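Local atomic coordinates of Cif-like 1 (Burkholderia cenocepacia, PDB entry 7JQY), a protein that is a Cif-like epoxide hydrolase of the alpha/beta hydrolase fold that probably opens epoxide rings with water. Residues 63-68 and 209-214; 97-102 and 133-138; 167-172 and 226-231; 193-198 and 286-291. The protein carries 1 engineered substitution. All coordinates share one frame; numbering follows the deposited sequence.

Contact 1: residues 63-68 and 209-214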
loop_
_atom_site.group_PDB
_atom_site.type_symbol
_atom_site.label_atom_id
_atom_site.label_comp_id
_atom_site.label_asym_id
_atom_site.label_seq_id
_atom_site.Cartn_x
_atom_site.Cartn_y
_atom_site.Cartn_z
ATOM N N THR B 63 -17.484 0.608 26.535
ATOM C CA THR B 63 -17.625 -0.718 27.118
ATOM C C THR B 63 -18.702 -0.773 28.199
ATOM O O THR B 63 -19.215 -1.859 28.482
ATOM C CB THR B 63 -16.276 -1.210 27.662
ATOM O OG1 THR B 63 -16.340 -2.623 27.860
ATOM C CG2 THR B 63 -15.917 -0.545 28.979
ATOM N N TRP B 64 -19.092 0.365 28.765
ATOM C CA TRP B 64 -20.107 0.441 29.807
ATOM C C TRP B 64 -21.505 0.670 29.252
ATOM O O TRP B 64 -22.415 0.993 30.021
ATOM C CB TRP B 64 -19.764 1.555 30.801
ATOM C CG TRP B 64 -18.385 1.420 31.375
ATOM C CD1 TRP B 64 -17.293 2.150 31.047
ATOM C CD2 TRP B 64 -17.957 0.479 32.363
ATOM N NE1 TRP B 64 -16.208 1.740 31.774
ATOM C CE2 TRP B 64 -16.588 0.711 32.592
ATOM C CE3 TRP B 64 -18.599 -0.540 33.081
ATOM C CZ2 TRP B 64 -15.842 -0.039 33.508
ATOM C CZ3 TRP B 64 -17.855 -1.286 33.996
ATOM C CH2 TRP B 64 -16.496 -1.032 34.196
ATOM N N ARG B 65 -21.689 0.507 27.939
ATOM C CA ARG B 65 -22.937 0.911 27.297
ATOM C C ARG B 65 -24.152 0.181 27.856
ATOM O O ARG B 65 -25.247 0.758 27.899
ATOM C CB ARG B 65 -22.840 0.679 25.794
ATOM C CG ARG B 65 -22.668 -0.772 25.417
ATOM C CD ARG B 65 -22.149 -0.900 24.006
ATOM N NE ARG B 65 -21.891 -2.291 23.667
ATOM C CZ ARG B 65 -20.758 -2.921 23.938
ATOM N NH1 ARG B 65 -19.770 -2.275 24.555
ATOM N NH2 ARG B 65 -20.620 -4.202 23.593
ATOM N N HIS B 66 -23.986 -1.068 28.297
ATOM C CA HIS B 66 -25.094 -1.847 28.822
ATOM C C HIS B 66 -25.234 -1.729 30.326
ATOM O O HIS B 66 -26.201 -2.257 30.882
ATOM C CB HIS B 66 -24.930 -3.332 28.467
ATOM C CG HIS B 66 -24.953 -3.607 26.997
ATOM N ND1 HIS B 66 -26.050 -3.330 26.209
ATOM C CD2 HIS B 66 -24.013 -4.127 26.171
ATOM C CE1 HIS B 66 -25.784 -3.672 24.960
ATOM N NE2 HIS B 66 -24.556 -4.160 24.911
ATOM N N VAL B 67 -24.318 -1.023 30.985
ATOM C CA VAL B 67 -24.362 -0.846 32.427
ATOM C C VAL B 67 -24.875 0.538 32.814
ATOM O O VAL B 67 -25.657 0.664 33.756
ATOM C CB VAL B 67 -22.962 -1.114 33.019
ATOM C CG1 VAL B 67 -22.905 -0.700 34.480
ATOM C CG2 VAL B 67 -22.604 -2.599 32.881
ATOM N N MET B 68 -24.491 1.579 32.071
ATOM C CA MET B 68 -24.871 2.944 32.446
ATOM C C MET B 68 -26.375 3.199 32.486
ATOM O O MET B 68 -26.805 3.996 33.340
ATOM C CB MET B 68 -24.193 3.947 31.503
ATOM C CG MET B 68 -22.695 3.781 31.449
ATOM S SD MET B 68 -21.967 4.396 29.919
ATOM C CE MET B 68 -22.367 6.139 30.039
ATOM N N ALA B 209 -15.119 -3.360 16.830
ATOM C CA ALA B 209 -14.540 -2.404 15.885
ATOM C C ALA B 209 -14.650 -0.966 16.385
ATOM O O ALA B 209 -13.841 -0.114 16.006
ATOM C CB ALA B 209 -15.210 -2.543 14.517
ATOM N N VAL B 210 -15.631 -0.678 17.238
ATOM C CA VAL B 210 -15.709 0.646 17.843
ATOM C C VAL B 210 -14.454 0.926 18.659
ATOM O O VAL B 210 -13.867 2.016 18.571
ATOM C CB VAL B 210 -16.975 0.748 18.708
ATOM C CG1 VAL B 210 -16.990 2.059 19.481
ATOM C CG2 VAL B 210 -18.214 0.589 17.840
ATOM N N TYR B 211 -14.010 -0.058 19.452
ATOM C CA TYR B 211 -12.746 0.080 20.171
ATOM C C TYR B 211 -11.577 0.185 19.200
ATOM O O TYR B 211 -10.734 1.083 19.316
ATOM C CB TYR B 211 -12.522 -1.111 21.105
ATOM C CG TYR B 211 -13.645 -1.468 22.044
ATOM C CD1 TYR B 211 -14.282 -0.497 22.819
ATOM C CD2 TYR B 211 -14.032 -2.796 22.197
ATOM C CE1 TYR B 211 -15.300 -0.839 23.693
ATOM C CE2 TYR B 211 -15.042 -3.151 23.067
ATOM C CZ TYR B 211 -15.670 -2.177 23.822
ATOM O OH TYR B 211 -16.677 -2.541 24.685
ATOM N N ALA B 212 -11.496 -0.744 18.245
ATOM C CA ALA B 212 -10.351 -0.774 17.340
ATOM C C ALA B 212 -10.219 0.539 16.570
ATOM O O ALA B 212 -9.102 1.031 16.364
ATOM C CB ALA B 212 -10.463 -1.968 16.389
ATOM N N ASP B 213 -11.344 1.119 16.127
ATOM C CA ASP B 213 -11.276 2.391 15.399
ATOM C C ASP B 213 -10.802 3.538 16.292
ATOM O O ASP B 213 -10.142 4.466 15.811
ATOM C CB ASP B 213 -12.630 2.711 14.753
ATOM C CG ASP B 213 -13.004 1.704 13.655
ATOM O OD1 ASP B 213 -12.186 0.789 13.350
ATOM O OD2 ASP B 213 -14.121 1.812 13.110
ATOM N N ALA B 214 -11.125 3.509 17.581
ATOM C CA ALA B 214 -10.593 4.538 18.466
ATOM C C ALA B 214 -9.069 4.464 18.549
ATOM O O ALA B 214 -8.387 5.496 18.532
ATOM C CB ALA B 214 -11.218 4.412 19.850
#
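A junction between the core and the cap of the alpha/beta hydrolase fold is made where T63 and R65, in the loop after strand 50-54, receive the phenol of Y211 from helix 205-215. Contact is confined to the hydroxyl end and the neighbouring ring edge of Y211. Y211 OH stands 3.2 Å from T63 CA and also 3.2 Å from T63 OG1, possibly a weak hydrogen bond, the T63 proton also having D288 OD2 within reach. T63 N lies in the ring plane, 3.9 Å from Y211 CE1, so the threonine backbone borders an edge of the phenol. With OG1 set anti to the backbone N (chi1 -163°), the T63 hydroxyl is carried to the tyrosine side.

R65 runs extended from CG to NE and brings NH1 to 3.1 Å from Y211 OH, which sits at the edge of the guanidinium; the guanidinium and phenol planes are 65° apart. The stronger partners are nearby: NH1 donates to the backbone O of Y62, NH2 forms a salt bridge with D288, and Y211 OH is hydrogen-bonded to D288 OD1. One buried carboxylate thus fixes both groups. Behind this, the Y211 ring meets that of Y195 on helix 187-198, W64 and M68 rest on L53 of strand 50-54, and V67 packs against L294 of helix 291-303.

Contact 2: residues 97-102 and 133-138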
loop_
_atom_site.group_PDB
_atom_site.type_symbol
_atom_site.label_atom_id
_atom_site.label_comp_id
_atom_site.label_asym_id
_atom_site.label_seq_id
_atom_site.Cartn_x
_atom_site.Cartn_y
_atom_site.Cartn_z
ATOM N N ASP B 97 1.569 6.889 34.135
ATOM C CA ASP B 97 1.577 6.094 35.361
ATOM C C ASP B 97 0.202 6.163 36.005
ATOM O O ASP B 97 -0.468 7.200 35.956
ATOM C CB ASP B 97 2.634 6.598 36.335
ATOM C CG ASP B 97 2.419 8.052 36.708
ATOM O OD1 ASP B 97 2.745 8.928 35.877
ATOM O OD2 ASP B 97 1.890 8.313 37.811
ATOM N N LYS B 98 -0.224 5.052 36.611
ATOM C CA LYS B 98 -1.620 4.952 37.022
ATOM C C LYS B 98 -1.958 5.901 38.165
ATOM O O LYS B 98 -3.091 6.394 38.241
ATOM C CB LYS B 98 -1.942 3.504 37.402
ATOM C CG LYS B 98 -1.588 2.498 36.307
ATOM C CD LYS B 98 -2.064 3.003 34.939
ATOM C CE LYS B 98 -1.348 2.315 33.788
ATOM N NZ LYS B 98 0.103 2.637 33.684
ATOM N N ALA B 99 -1.002 6.178 39.060
ATOM C CA ALA B 99 -1.275 7.103 40.159
ATOM C C ALA B 99 -1.596 8.498 39.631
ATOM O O ALA B 99 -2.522 9.160 40.115
ATOM C CB ALA B 99 -0.093 7.153 41.126
ATOM N N SER B 100 -0.833 8.968 38.649
ATOM C CA SER B 100 -1.113 10.282 38.087
ATOM C C SER B 100 -2.419 10.284 37.302
ATOM O O SER B 100 -3.156 11.274 37.327
ATOM C CB SER B 100 0.045 10.722 37.192
ATOM O OG SER B 100 1.156 11.094 37.983
ATOM N N MET B 101 -2.729 9.184 36.619
ATOM C CA MET B 101 -3.993 9.101 35.898
ATOM C C MET B 101 -5.178 9.145 36.849
ATOM O O MET B 101 -6.243 9.657 36.487
ATOM C CB MET B 101 -4.027 7.826 35.061
ATOM C CG MET B 101 -3.046 7.859 33.928
ATOM S SD MET B 101 -3.118 6.390 32.913
ATOM C CE MET B 101 -4.849 6.366 32.442
ATOM N N ALA B 102 -5.019 8.610 38.059
ATOM C CA ALA B 102 -6.059 8.770 39.065
ATOM C C ALA B 102 -6.260 10.241 39.402
ATOM O O ALA B 102 -7.390 10.672 39.651
ATOM C CB ALA B 102 -5.727 7.959 40.313
ATOM N N ALA B 133 -8.410 5.240 45.137
ATOM C CA ALA B 133 -8.796 4.910 46.504
ATOM C C ALA B 133 -7.606 4.941 47.451
ATOM O O ALA B 133 -7.757 5.308 48.620
ATOM C CB ALA B 133 -9.468 3.539 46.546
ATOM N N ALA B 134 -6.414 4.588 46.966
ATOM C CA ALA B 134 -5.251 4.574 47.846
ATOM C C ALA B 134 -4.816 5.989 48.203
ATOM O O ALA B 134 -4.393 6.244 49.338
ATOM C CB ALA B 134 -4.099 3.813 47.192
ATOM N N GLN B 135 -4.922 6.925 47.254
ATOM C CA GLN B 135 -4.466 8.293 47.486
ATOM C C GLN B 135 -5.501 9.158 48.200
ATOM O O GLN B 135 -5.123 10.067 48.947
ATOM C CB GLN B 135 -4.068 8.947 46.162
ATOM C CG GLN B 135 -2.664 8.593 45.709
ATOM C CD GLN B 135 -2.437 8.899 44.247
ATOM O OE1 GLN B 135 -1.447 9.539 43.877
ATOM N NE2 GLN B 135 -3.352 8.440 43.401
ATOM N N TRP B 136 -6.792 8.926 47.976
ATOM C CA TRP B 136 -7.851 9.725 48.597
ATOM C C TRP B 136 -8.940 8.796 49.113
ATOM O O TRP B 136 -10.078 8.811 48.633
ATOM C CB TRP B 136 -8.401 10.758 47.606
ATOM C CG TRP B 136 -7.300 11.597 47.031
ATOM C CD1 TRP B 136 -6.691 12.662 47.625
ATOM C CD2 TRP B 136 -6.642 11.412 45.769
ATOM N NE1 TRP B 136 -5.702 13.159 46.811
ATOM C CE2 TRP B 136 -5.652 12.410 45.665
ATOM C CE3 TRP B 136 -6.806 10.513 44.710
ATOM C CZ2 TRP B 136 -4.826 12.530 44.549
ATOM C CZ3 TRP B 136 -5.979 10.629 43.608
ATOM C CH2 TRP B 136 -5.002 11.630 43.537
ATOM N N PRO B 137 -8.628 7.996 50.137
ATOM C CA PRO B 137 -9.584 6.967 50.589
ATOM C C PRO B 137 -10.899 7.519 51.116
ATOM O O PRO B 137 -11.937 6.859 50.974
ATOM C CB PRO B 137 -8.811 6.228 51.692
ATOM C CG PRO B 137 -7.384 6.705 51.595
ATOM C CD PRO B 137 -7.419 8.051 50.976
ATOM N N THR B 138 -10.895 8.696 51.748
ATOM C CA THR B 138 -12.146 9.258 52.250
ATOM C C THR B 138 -13.107 9.587 51.115
ATOM O O THR B 138 -14.326 9.616 51.323
ATOM C CB THR B 138 -11.871 10.488 53.120
ATOM O OG1 THR B 138 -11.282 11.523 52.328
ATOM C CG2 THR B 138 -10.922 10.124 54.267
#
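Q135, last in helix 124-135, and W136 just after it meet A99 and A102 in the first turns of helix 98-111. Both helices flank the central sheet of the alpha/beta hydrolase fold, helix 124-135 following strand 117-122 and the presumed nucleophile elbow. Two kinds of interaction cross the contact. The polar one is a single weak hydrogen bond: Q135 NE2 donates to A99 O at 3.5 Å, long but nearly straight, with an N-H...O angle of 168°. The glutamine is extended beyond CG, which lets its amide span the gap between the helices, where the nearest CA atoms, A99 and Q135, are 8.1 Å apart. NE2 has a stronger acceptor in A131 O, one turn back in its own helix.

The second kind is van der Waals contact with small side chains. A99 CB lies 3.9 Å from Q135 OE1, and A102 CB approaches W136 CZ3 at 4.2 Å. Q135 CB sits 3.4 Å above one face of the indole, toward its rim, so the two neighbours brace each other; the same indole has a cation-pi partner in R106.

Separately, within 97-102, D97 is the N-cap of helix 98-111, its OD2 accepting from S100 N at 2.9 Å from above the carboxylate plane and from S100 OG through the syn lone pair.

Chemically, therefore, the join is mostly alanine methyls against an amide and an indole. The small methyls permit the close approach, and the weak interhelical bond is a minor addition to their packing, since NE2 is mainly satisfied by A131 O.

Contact 3: residues 167-172 and 226-231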
loop_
_atom_site.group_PDB
_atom_site.type_symbol
_atom_site.label_atom_id
_atom_site.label_comp_id
_atom_site.label_asym_id
_atom_site.label_seq_id
_atom_site.Cartn_x
_atom_site.Cartn_y
_atom_site.Cartn_z
ATOM N N ILE B 167 -0.461 -12.747 29.163
ATOM C CA ILE B 167 0.190 -11.445 29.218
ATOM C C ILE B 167 1.372 -11.429 28.261
ATOM O O ILE B 167 2.320 -10.659 28.444
ATOM C CB ILE B 167 0.620 -11.090 30.657
ATOM C CG1 ILE B 167 1.606 -12.122 31.205
ATOM C CG2 ILE B 167 -0.595 -11.007 31.572
ATOM C CD1 ILE B 167 2.313 -11.669 32.468
ATOM N N TRP B 168 1.302 -12.242 27.202
ATOM C CA TRP B 168 2.349 -12.232 26.185
ATOM C C TRP B 168 2.591 -10.830 25.639
ATOM O O TRP B 168 3.720 -10.489 25.264
ATOM C CB TRP B 168 1.970 -13.171 25.036
ATOM C CG TRP B 168 0.841 -12.647 24.169
ATOM C CD1 TRP B 168 -0.490 -12.938 24.288
ATOM C CD2 TRP B 168 0.951 -11.728 23.067
ATOM N NE1 TRP B 168 -1.214 -12.259 23.332
ATOM C CE2 TRP B 168 -0.355 -11.510 22.573
ATOM C CE3 TRP B 168 2.023 -11.067 22.456
ATOM C CZ2 TRP B 168 -0.614 -10.668 21.493
ATOM C CZ3 TRP B 168 1.761 -10.223 21.383
ATOM C CH2 TRP B 168 0.453 -10.036 20.913
ATOM N N HIS B 169 1.543 -10.006 25.594
ATOM C CA HIS B 169 1.594 -8.710 24.939
ATOM C C HIS B 169 2.276 -7.640 25.780
ATOM O O HIS B 169 2.547 -6.555 25.259
ATOM C CB HIS B 169 0.172 -8.278 24.562
ATOM C CG HIS B 169 -0.744 -8.133 25.735
ATOM N ND1 HIS B 169 -1.168 -9.206 26.491
ATOM C CD2 HIS B 169 -1.322 -7.034 26.281
ATOM C CE1 HIS B 169 -1.959 -8.774 27.458
ATOM N NE2 HIS B 169 -2.069 -7.459 27.353
ATOM N N PHE B 170 2.541 -7.912 27.059
ATOM C CA PHE B 170 3.262 -6.953 27.891
ATOM C C PHE B 170 4.603 -6.599 27.262
ATOM O O PHE B 170 4.993 -5.425 27.213
ATOM C CB PHE B 170 3.472 -7.519 29.298
ATOM C CG PHE B 170 2.263 -7.421 30.193
ATOM C CD1 PHE B 170 0.987 -7.317 29.662
ATOM C CD2 PHE B 170 2.407 -7.437 31.571
ATOM C CE1 PHE B 170 -0.121 -7.227 30.489
ATOM C CE2 PHE B 170 1.305 -7.344 32.402
ATOM C CZ PHE B 170 0.039 -7.239 31.860
ATOM N N GLY B 171 5.337 -7.611 26.795
ATOM C CA GLY B 171 6.621 -7.346 26.166
ATOM C C GLY B 171 6.503 -6.462 24.935
ATOM O O GLY B 171 7.174 -5.434 24.830
ATOM N N LEU B 172 5.655 -6.861 23.981
ATOM C CA LEU B 172 5.522 -6.102 22.741
ATOM C C LEU B 172 5.084 -4.672 23.017
ATOM O O LEU B 172 5.658 -3.722 22.481
ATOM C CB LEU B 172 4.532 -6.790 21.798
ATOM C CG LEU B 172 4.130 -5.936 20.592
ATOM C CD1 LEU B 172 5.328 -5.688 19.689
ATOM C CD2 LEU B 172 2.982 -6.562 19.806
ATOM N N GLU B 226 1.952 3.450 26.228
ATOM C CA GLU B 226 2.637 4.101 27.340
ATOM C C GLU B 226 2.043 3.720 28.692
ATOM O O GLU B 226 2.728 3.840 29.716
ATOM C CB GLU B 226 2.590 5.623 27.168
ATOM C CG GLU B 226 3.387 6.153 25.977
ATOM C CD GLU B 226 4.889 5.982 26.133
ATOM O OE1 GLU B 226 5.377 6.012 27.284
ATOM O OE2 GLU B 226 5.585 5.816 25.109
ATOM N N LEU B 227 0.785 3.278 28.726
ATOM C CA LEU B 227 0.255 2.714 29.961
ATOM C C LEU B 227 1.058 1.488 30.375
ATOM O O LEU B 227 1.384 1.320 31.555
ATOM C CB LEU B 227 -1.214 2.326 29.783
ATOM C CG LEU B 227 -2.164 3.399 29.260
ATOM C CD1 LEU B 227 -3.482 2.791 28.753
ATOM C CD2 LEU B 227 -2.411 4.358 30.381
ATOM N N TYR B 228 1.411 0.643 29.399
ATOM C CA TYR B 228 2.202 -0.560 29.635
ATOM C C TYR B 228 3.673 -0.237 29.863
ATOM O O TYR B 228 4.358 -0.949 30.607
ATOM C CB TYR B 228 2.047 -1.519 28.450
ATOM C CG TYR B 228 0.642 -2.080 28.299
ATOM C CD1 TYR B 228 0.339 -3.361 28.732
ATOM C CD2 TYR B 228 -0.378 -1.325 27.721
ATOM C CE1 TYR B 228 -0.935 -3.880 28.609
ATOM C CE2 TYR B 228 -1.657 -1.837 27.586
ATOM C CZ TYR B 228 -1.928 -3.120 28.035
ATOM O OH TYR B 228 -3.192 -3.643 27.915
ATOM N N ARG B 229 4.185 0.813 29.218
ATOM C CA ARG B 229 5.575 1.189 29.430
ATOM C C ARG B 229 5.783 1.779 30.814
ATOM O O ARG B 229 6.920 1.828 31.291
ATOM C CB ARG B 229 6.024 2.154 28.343
ATOM C CG ARG B 229 6.190 1.474 27.006
ATOM C CD ARG B 229 5.892 2.420 25.851
ATOM N NE ARG B 229 5.636 1.660 24.632
ATOM C CZ ARG B 229 5.336 2.199 23.456
ATOM N NH1 ARG B 229 5.249 3.530 23.325
ATOM N NH2 ARG B 229 5.114 1.407 22.409
ATOM N N ALA B 230 4.705 2.187 31.477
ATOM C CA ALA B 230 4.750 2.687 32.844
ATOM C C ALA B 230 4.591 1.590 33.900
ATOM O O ALA B 230 4.589 1.909 35.092
ATOM C CB ALA B 230 3.657 3.738 33.057
ATOM N N PHE B 231 4.408 0.324 33.508
ATOM C CA PHE B 231 4.208 -0.742 34.499
ATOM C C PHE B 231 5.299 -0.809 35.567
ATOM O O PHE B 231 4.950 -0.920 36.754
ATOM C CB PHE B 231 4.058 -2.105 33.804
ATOM C CG PHE B 231 2.673 -2.381 33.285
ATOM C CD1 PHE B 231 1.614 -1.533 33.585
ATOM C CD2 PHE B 231 2.440 -3.464 32.455
ATOM C CE1 PHE B 231 0.339 -1.784 33.088
ATOM C CE2 PHE B 231 1.173 -3.723 31.957
ATOM C CZ PHE B 231 0.120 -2.884 32.269
HETATM O O HOH W 1 -4.048 -5.885 29.222
#
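A chi1 of 61° places CG of H169 between its backbone N and carbonyl carbon, and the imidazole is thereby sent to Y228, which it touches obliquely, H169 CD2 to Y228 CE1 at 3.9 Å. Their polar ends are joined by a water at the edges of both rings, 3.1 Å from H169 NE2 and 2.7 Å from Y228 OH. H173 and W57 also meet the Y228 ring edge-to-face.

F170 is the hub of the remaining contacts. The edge of F231 meets one face of the F170 ring, with F231 CE2 3.7 Å from F170 CE2 and the planes 55° apart. An offset edge-to-face pair turns the edge of Y228 toward the face of F170, Y228 CE1 lying 3.9 Å from F170 CE1 with planes at 70°. On the face opposite F231, I167 CB covers the centre of the F170 ring, 3.8 Å above it, so both sides of the phenyl are packed.

Together the four rings make an aromatic cluster at the base of the cap, where it meets the core. The Y228 side chain lies near the presumed nucleophile elbow without touching it, and water-linked H169 and Y228 are probably the His/Tyr pair that in Cif-type enzymes holds the epoxide oxygen.

Contact 4: residues 193-198 and 286-291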
loop_
_atom_site.group_PDB
_atom_site.type_symbol
_atom_site.label_atom_id
_atom_site.label_comp_id
_atom_site.label_asym_id
_atom_site.label_seq_id
_atom_site.Cartn_x
_atom_site.Cartn_y
_atom_site.Cartn_z
ATOM N N ASP B 193 -8.641 -9.742 17.274
ATOM C CA ASP B 193 -8.063 -11.011 17.690
ATOM C C ASP B 193 -7.780 -11.009 19.183
ATOM O O ASP B 193 -8.130 -11.960 19.894
ATOM C CB ASP B 193 -6.784 -11.298 16.912
ATOM C CG ASP B 193 -6.312 -12.729 17.103
ATOM O OD1 ASP B 193 -6.833 -13.619 16.395
ATOM O OD2 ASP B 193 -5.445 -12.957 17.974
ATOM N N PHE B 194 -7.170 -9.927 19.680
ATOM C CA PHE B 194 -6.924 -9.817 21.111
ATOM C C PHE B 194 -8.215 -10.021 21.899
ATOM O O PHE B 194 -8.247 -10.775 22.883
ATOM C CB PHE B 194 -6.306 -8.452 21.419
ATOM C CG PHE B 194 -5.802 -8.319 22.811
ATOM C CD1 PHE B 194 -6.668 -7.992 23.843
ATOM C CD2 PHE B 194 -4.460 -8.524 23.096
ATOM C CE1 PHE B 194 -6.206 -7.880 25.148
ATOM C CE2 PHE B 194 -3.988 -8.417 24.395
ATOM C CZ PHE B 194 -4.861 -8.094 25.421
ATOM N N TYR B 195 -9.290 -9.432 21.434
ATOM C CA TYR B 195 -10.531 -9.523 22.106
ATOM C C TYR B 195 -11.157 -10.888 22.064
ATOM O O TYR B 195 -11.518 -11.393 23.060
ATOM C CB TYR B 195 -11.505 -8.516 21.514
ATOM C CG TYR B 195 -12.188 -7.626 22.485
ATOM C CD1 TYR B 195 -11.633 -6.454 22.863
ATOM C CD2 TYR B 195 -13.392 -7.941 22.995
ATOM C CE1 TYR B 195 -12.257 -5.621 23.748
ATOM C CE2 TYR B 195 -14.021 -7.121 23.877
ATOM C CZ TYR B 195 -13.445 -5.956 24.242
ATOM O OH TYR B 195 -14.062 -5.128 25.103
ATOM N N LYS B 196 -11.235 -11.496 20.903
ATOM C CA LYS B 196 -11.955 -12.756 20.770
ATOM C C LYS B 196 -11.231 -13.904 21.459
ATOM O O LYS B 196 -11.881 -14.832 21.948
ATOM C CB LYS B 196 -12.183 -13.075 19.295
ATOM C CG LYS B 196 -13.192 -12.164 18.630
ATOM C CD LYS B 196 -13.445 -12.635 17.228
ATOM C CE LYS B 196 -13.679 -11.510 16.257
ATOM N NZ LYS B 196 -14.423 -12.028 15.066
ATOM N N LYS B 197 -9.901 -13.850 21.534
ATOM C CA LYS B 197 -9.156 -14.897 22.222
ATOM C C LYS B 197 -9.448 -14.925 23.718
ATOM O O LYS B 197 -9.265 -15.967 24.355
ATOM C CB LYS B 197 -7.655 -14.700 21.988
ATOM C CG LYS B 197 -7.135 -15.473 20.804
ATOM C CD LYS B 197 -5.709 -15.121 20.455
ATOM C CE LYS B 197 -5.183 -16.134 19.450
ATOM N NZ LYS B 197 -5.065 -15.547 18.089
ATOM N N ARG B 198 -9.928 -13.822 24.286
ATOM C CA ARG B 198 -10.178 -13.728 25.717
ATOM C C ARG B 198 -11.661 -13.691 26.063
ATOM O O ARG B 198 -12.006 -13.638 27.247
ATOM C CB ARG B 198 -9.483 -12.485 26.282
ATOM C CG ARG B 198 -7.956 -12.551 26.231
ATOM C CD ARG B 198 -7.324 -11.139 26.380
ATOM N NE ARG B 198 -5.881 -11.236 26.572
ATOM C CZ ARG B 198 -5.012 -11.487 25.600
ATOM N NH1 ARG B 198 -5.430 -11.653 24.344
ATOM N NH2 ARG B 198 -3.720 -11.585 25.885
ATOM N N LEU B 286 -16.108 -8.459 31.186
ATOM C CA LEU B 286 -17.369 -8.511 31.920
ATOM C C LEU B 286 -18.419 -7.543 31.393
ATOM O O LEU B 286 -19.563 -7.978 31.175
ATOM C CB LEU B 286 -17.107 -8.301 33.417
ATOM C CG LEU B 286 -17.487 -9.500 34.290
ATOM C CD1 LEU B 286 -17.299 -9.160 35.761
ATOM C CD2 LEU B 286 -18.919 -9.954 34.014
ATOM N N PRO B 287 -18.128 -6.249 31.174
ATOM C CA PRO B 287 -19.179 -5.355 30.652
ATOM C C PRO B 287 -19.681 -5.739 29.268
ATOM O O PRO B 287 -20.849 -5.479 28.955
ATOM C CB PRO B 287 -18.501 -3.975 30.649
ATOM C CG PRO B 287 -17.397 -4.087 31.639
ATOM C CD PRO B 287 -16.900 -5.504 31.505
ATOM N N ASP B 288 -18.836 -6.318 28.412
ATOM C CA ASP B 288 -19.303 -6.751 27.095
ATOM C C ASP B 288 -20.050 -8.074 27.163
ATOM O O ASP B 288 -21.060 -8.257 26.470
ATOM C CB ASP B 288 -18.129 -6.886 26.122
ATOM C CG ASP B 288 -17.493 -5.556 25.785
ATOM O OD1 ASP B 288 -18.111 -4.769 25.026
ATOM O OD2 ASP B 288 -16.375 -5.300 26.278
ATOM N N GLU B 289 -19.559 -9.018 27.966
ATOM C CA GLU B 289 -20.038 -10.392 27.889
ATOM C C GLU B 289 -21.265 -10.642 28.753
ATOM O O GLU B 289 -22.222 -11.269 28.296
ATOM C CB GLU B 289 -18.924 -11.355 28.287
ATOM C CG GLU B 289 -17.770 -11.391 27.324
ATOM C CD GLU B 289 -16.745 -12.427 27.721
ATOM O OE1 GLU B 289 -17.111 -13.629 27.827
ATOM O OE2 GLU B 289 -15.580 -12.029 27.934
ATOM N N ASN B 290 -21.251 -10.170 29.997
ATOM C CA ASN B 290 -22.327 -10.438 30.952
ATOM C C ASN B 290 -22.643 -9.173 31.736
ATOM O O ASN B 290 -22.406 -9.095 32.949
ATOM C CB ASN B 290 -21.937 -11.585 31.889
ATOM C CG ASN B 290 -23.136 -12.281 32.491
ATOM O OD1 ASN B 290 -24.264 -11.788 32.420
ATOM N ND2 ASN B 290 -22.899 -13.431 33.098
ATOM N N PRO B 291 -23.197 -8.152 31.068
ATOM C CA PRO B 291 -23.603 -6.942 31.800
ATOM C C PRO B 291 -24.797 -7.172 32.712
ATOM O O PRO B 291 -25.017 -6.376 33.633
ATOM C CB PRO B 291 -23.911 -5.935 30.684
ATOM C CG PRO B 291 -24.250 -6.773 29.499
ATOM C CD PRO B 291 -23.402 -8.008 29.613
#
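Y195 has an unusual chi1 of -129°, away from any staggered value, and with it the phenol reaches across from helix 187-198 to D288 on helix 286-289. Y195 OH donates to D288 OD2 at 2.6 Å, a short bond. The carboxylate oxygen lies in the plane of the ring, at its edge, but is itself approached from 47° above the carboxylate plane; ring and carboxylate stand 78° apart. Rotated so that CG is anti to the carbonyl carbon, D288 presents OD2 to Y195 while OD1 is taken up by residues of contact 1. Y195 OH is also bonded to Q59 NE2, which helps to fix the phenol.

E289 stretches beyond CG toward R198, stopping with OE2 4.0 Å from R198 O. Its carboxylate is held instead by backbone N-H groups, OE1 by those of G283, H200 and V201 and OE2 by that of W285. R198 turns back along its own helix: NH1 lies 3.4 Å above the centre of the F194 ring and donates to F194 O at 3.3 Å, while NH2 reaches Q166 O.

Buried carboxylates thus tie the cap to the segment following H284, which stands after the last strand, where alpha/beta hydrolases characteristically carry the histidine of their triad.

Overall arrangement
Contacts 1, 3 and 4 all involve the chain between strands 140-146 and 250-255, which includes the cap helices, whereas contact 2 joins two core helices beside the sheet. Contact 1 and contact 4, centres 11 Å apart, form one polar network because D288 is shared by R65, Y211 and Y195. Contact 4 touches contact 3, their centres 19 Å apart, where H169 packs on F194 and R198. Contact 3 meets contact 2 through K98 NZ and L227 O, 20 Å between centres. Contact 2 is nested within the loop closed by contact 1, while contacts 1, 3 and 4 cross one another along the chain. Contacts 1 and 4 pin cap helices to core loops round D288; contact 3 packs the cap against itself and toward the core.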